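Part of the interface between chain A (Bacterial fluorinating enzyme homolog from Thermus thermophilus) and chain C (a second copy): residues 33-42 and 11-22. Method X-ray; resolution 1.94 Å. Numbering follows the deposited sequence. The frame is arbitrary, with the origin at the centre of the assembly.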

# COMPACT_ATOMS: atom_id res chain seq x y z
N VAL A 33 0.93 9.52 10.25
CA VAL A 33 0.77 9.58 8.80
C VAL A 33 0.06 8.34 8.29
O VAL A 33 0.55 7.22 8.43
N VAL A 34 -1.11 8.55 7.70
CA VAL A 34 -1.90 7.46 7.18
C VAL A 34 -2.00 7.57 5.66
O VAL A 34 -2.35 8.63 5.14
N ASP A 35 -1.70 6.48 4.96
CA ASP A 35 -1.79 6.49 3.51
C ASP A 35 -3.23 6.28 3.08
O ASP A 35 -3.87 5.33 3.50
N LEU A 36 -3.74 7.18 2.24
CA LEU A 36 -5.09 7.03 1.71
C LEU A 36 -4.98 5.96 0.62
O LEU A 36 -5.71 4.97 0.62
N ALA A 37 -4.04 6.17 -0.30
CA ALA A 37 -3.76 5.25 -1.40
C ALA A 37 -2.64 5.85 -2.23
O ALA A 37 -2.53 7.07 -2.34
N HIS A 38 -1.81 4.99 -2.81
CA HIS A 38 -0.71 5.44 -3.66
C HIS A 38 -0.71 4.74 -5.01
O HIS A 38 0.07 5.09 -5.91
N ALA A 39 -1.60 3.77 -5.16
CA ALA A 39 -1.69 3.03 -6.42
C ALA A 39 -2.84 3.50 -7.30
O ALA A 39 -3.36 2.73 -8.12
N LEU A 40 -3.25 4.75 -7.15
CA LEU A 40 -4.32 5.28 -7.99
C LEU A 40 -3.77 5.25 -9.41
O LEU A 40 -2.56 5.38 -9.62
N PRO A 41 -4.65 5.08 -10.41
CA PRO A 41 -4.18 5.05 -11.80
C PRO A 41 -3.36 6.30 -12.11
O PRO A 41 -3.76 7.41 -11.79
N PRO A 42 -2.18 6.12 -12.72
CA PRO A 42 -1.33 7.26 -13.05
C PRO A 42 -2.05 8.41 -13.74
O PRO A 42 -2.76 8.21 -14.73
N GLY C 11 -7.09 -3.75 -0.95
CA GLY C 11 -6.19 -3.31 -2.00
C GLY C 11 -5.51 -1.98 -1.74
O GLY C 11 -5.72 -1.34 -0.71
N LEU C 12 -4.70 -1.55 -2.72
CA LEU C 12 -3.92 -0.32 -2.62
C LEU C 12 -4.42 0.82 -3.51
O LEU C 12 -3.80 1.89 -3.54
N GLU C 13 -5.51 0.60 -4.23
CA GLU C 13 -6.03 1.63 -5.13
C GLU C 13 -7.10 2.53 -4.53
O GLU C 13 -7.31 3.65 -5.00
N ASP C 14 -7.76 2.05 -3.49
CA ASP C 14 -8.83 2.80 -2.84
C ASP C 14 -8.43 3.26 -1.44
O ASP C 14 -7.46 2.76 -0.87
N PRO C 15 -9.17 4.22 -0.88
CA PRO C 15 -8.87 4.73 0.46
C PRO C 15 -9.63 3.97 1.56
O PRO C 15 -9.75 4.46 2.67
N TYR C 16 -10.12 2.78 1.25
CA TYR C 16 -10.88 2.01 2.24
C TYR C 16 -10.11 1.70 3.52
O TYR C 16 -10.64 1.85 4.62
N VAL C 17 -8.86 1.27 3.39
CA VAL C 17 -8.08 0.97 4.59
C VAL C 17 -7.95 2.21 5.47
O VAL C 17 -8.14 2.14 6.69
N ALA C 18 -7.66 3.35 4.84
CA ALA C 18 -7.50 4.60 5.56
C ALA C 18 -8.79 5.05 6.25
O ALA C 18 -8.74 5.61 7.35
N VAL C 19 -9.93 4.84 5.60
CA VAL C 19 -11.21 5.23 6.19
C VAL C 19 -11.48 4.43 7.46
O VAL C 19 -11.95 4.98 8.46
N VAL C 20 -11.17 3.14 7.44
CA VAL C 20 -11.35 2.31 8.62
C VAL C 20 -10.44 2.81 9.74
O VAL C 20 -10.85 2.90 10.90
N LYS C 21 -9.20 3.15 9.39
CA LYS C 21 -8.27 3.67 10.37
C LYS C 21 -8.77 5.01 10.93
O LYS C 21 -8.57 5.33 12.10
N ALA C 22 -9.42 5.79 10.07
CA ALA C 22 -9.96 7.09 10.48
C ALA C 22 -11.09 6.89 11.48
O ALA C 22 -11.17 7.59 12.49

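This is a small, close-packed contact in which alanines and aliphatic side chains let a strand and the loop after it lie against a loop and the start of a helix, while backbone groups and three waters supply most of the polar links. Strand 33-37 and helix 16-22 run at 141° with their axes only 7.0 Å apart at closest approach, a spacing that suits small residues. Ala18(C) points toward the strand, and its CB sits 3.4 Å from Asp35(A) O and 3.7 Å from Leu36(A) CA, so the methyl rests directly on backbone.

Larger side chains close around that methyl. Val34(A), chi1 t, points inward and brings CG1 to 3.9 Å from Ala18(C) CB and 4.0 Å from Lys21(C) CD. Leu36(A), an m,t rotamer leaving sideways, sets CD2 3.8 Å from Ala18(C) CB and 4.2 Å from Pro15(C) CB. Lys21(C), m at chi1 and t thereafter, lends its aliphatic stem to Val34(A) and extends NZ to water 1 (3.1 Å), which donates to Asp35(A) O (2.8 Å).

Farther along, Ala37(A) CB lies 3.6 Å from both Leu12(C) O and Asp14(C) O. Ala39(A) also points in, with CB 3.9 Å from Leu12(C) CB, and its N makes a weak hydrogen bond to Leu12(C) O (3.3 Å). Water 3 joins Leu12(C) O (2.9 Å) to His38(A) N (2.8 Å). Glu13(C), m,t, lays CG 3.3 Å from Ala39(A) O, using its stem. Leu40(A), also m,t, starts away, yet CD2 returns to 3.2 Å from Glu13(C) O.

At Pro15(C), the N-cap, CA makes a CA-H...O contact with Leu36(A) O (3.2 Å), while water 2 links that oxygen (2.5 Å) to Ala18(C) N (3.0 Å), a first-turn amide.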

# COMPACT_ATOMS: atom_id res chain seq x y z
CB VAL A 33 2.13 9.71 8.07
CG1 VAL A 33 1.91 9.77 6.56
CG2 VAL A 33 2.84 10.98 8.52
CB VAL A 34 -3.33 7.48 7.77
CG1 VAL A 34 -4.17 6.39 7.14
CG2 VAL A 34 -3.26 7.31 9.28
CB ASP A 35 -0.95 5.38 2.88
CG ASP A 35 0.54 5.60 3.03
OD1 ASP A 35 1.02 6.74 2.85
OD2 ASP A 35 1.23 4.61 3.32
CB LEU A 36 -5.58 8.37 1.14
CG LEU A 36 -5.95 9.39 2.23
CD1 LEU A 36 -5.99 10.82 1.69
CD2 LEU A 36 -7.31 9.00 2.81
CB ALA A 37 -5.00 5.05 -2.27
CB HIS A 38 0.62 5.22 -2.95
CG HIS A 38 0.81 6.12 -1.77
ND1 HIS A 38 0.92 7.49 -1.91
CD2 HIS A 38 0.83 5.87 -0.44
CE1 HIS A 38 0.99 8.04 -0.71
NE2 HIS A 38 0.94 7.08 0.20
CB ALA A 39 -1.80 1.53 -6.14
CB LEU A 40 -4.65 6.73 -7.61
CG LEU A 40 -5.50 6.94 -6.35
CD1 LEU A 40 -5.58 8.42 -6.02
CD2 LEU A 40 -6.89 6.37 -6.57
CB PRO A 41 -5.48 5.01 -12.61
CG PRO A 41 -6.41 4.27 -11.70
CD PRO A 41 -6.11 4.89 -10.35
CB PRO A 42 -0.26 6.64 -13.93
CG PRO A 42 -0.11 5.27 -13.36
CD PRO A 42 -1.55 4.85 -13.14
CB LEU C 12 -2.47 -0.62 -2.99
CG LEU C 12 -1.90 -1.93 -2.44
CD1 LEU C 12 -0.54 -2.19 -3.06
CD2 LEU C 12 -1.80 -1.86 -0.93
CB GLU C 13 -6.61 0.97 -6.39
CG GLU C 13 -5.58 0.36 -7.31
CD GLU C 13 -6.21 -0.27 -8.54
OE1 GLU C 13 -6.83 -1.34 -8.40
OE2 GLU C 13 -6.08 0.31 -9.63
CB ASP C 14 -10.08 1.93 -2.73
CG ASP C 14 -10.49 1.35 -4.07
OD1 ASP C 14 -11.08 2.08 -4.89
OD2 ASP C 14 -10.23 0.15 -4.30
CB PRO C 15 -9.31 6.19 0.37
CG PRO C 15 -10.56 6.07 -0.46
CD PRO C 15 -10.16 5.08 -1.56
CB TYR C 16 -11.40 0.71 1.61
CG TYR C 16 -12.18 0.92 0.34
CD1 TYR C 16 -13.05 2.01 0.20
CD2 TYR C 16 -12.06 0.03 -0.73
CE1 TYR C 16 -13.77 2.21 -0.98
CE2 TYR C 16 -12.78 0.22 -1.91
CZ TYR C 16 -13.63 1.31 -2.03
OH TYR C 16 -14.32 1.51 -3.20
CB VAL C 17 -6.65 0.45 4.23
CG1 VAL C 17 -5.79 0.36 5.49
CG2 VAL C 17 -6.74 -0.92 3.56
CB ALA C 18 -7.02 5.69 4.61
CB VAL C 19 -12.37 5.03 5.19
CG1 VAL C 19 -13.71 5.30 5.87
CG2 VAL C 19 -12.20 5.98 4.01
CB VAL C 20 -11.04 0.83 8.31
CG1 VAL C 20 -10.98 0.03 9.60
CG2 VAL C 20 -12.13 0.26 7.40
CB LYS C 21 -6.88 3.85 9.74
CG LYS C 21 -6.17 2.54 9.42
CD LYS C 21 -4.80 2.82 8.82
CE LYS C 21 -4.02 1.54 8.62
NZ LYS C 21 -2.71 1.82 7.97
CB ALA C 22 -10.46 7.87 9.26
O HOH W 1 -3.61 3.28 5.37
O HOH W 2 -6.40 3.07 2.08
O HOH W 3 -1.36 2.35 -1.97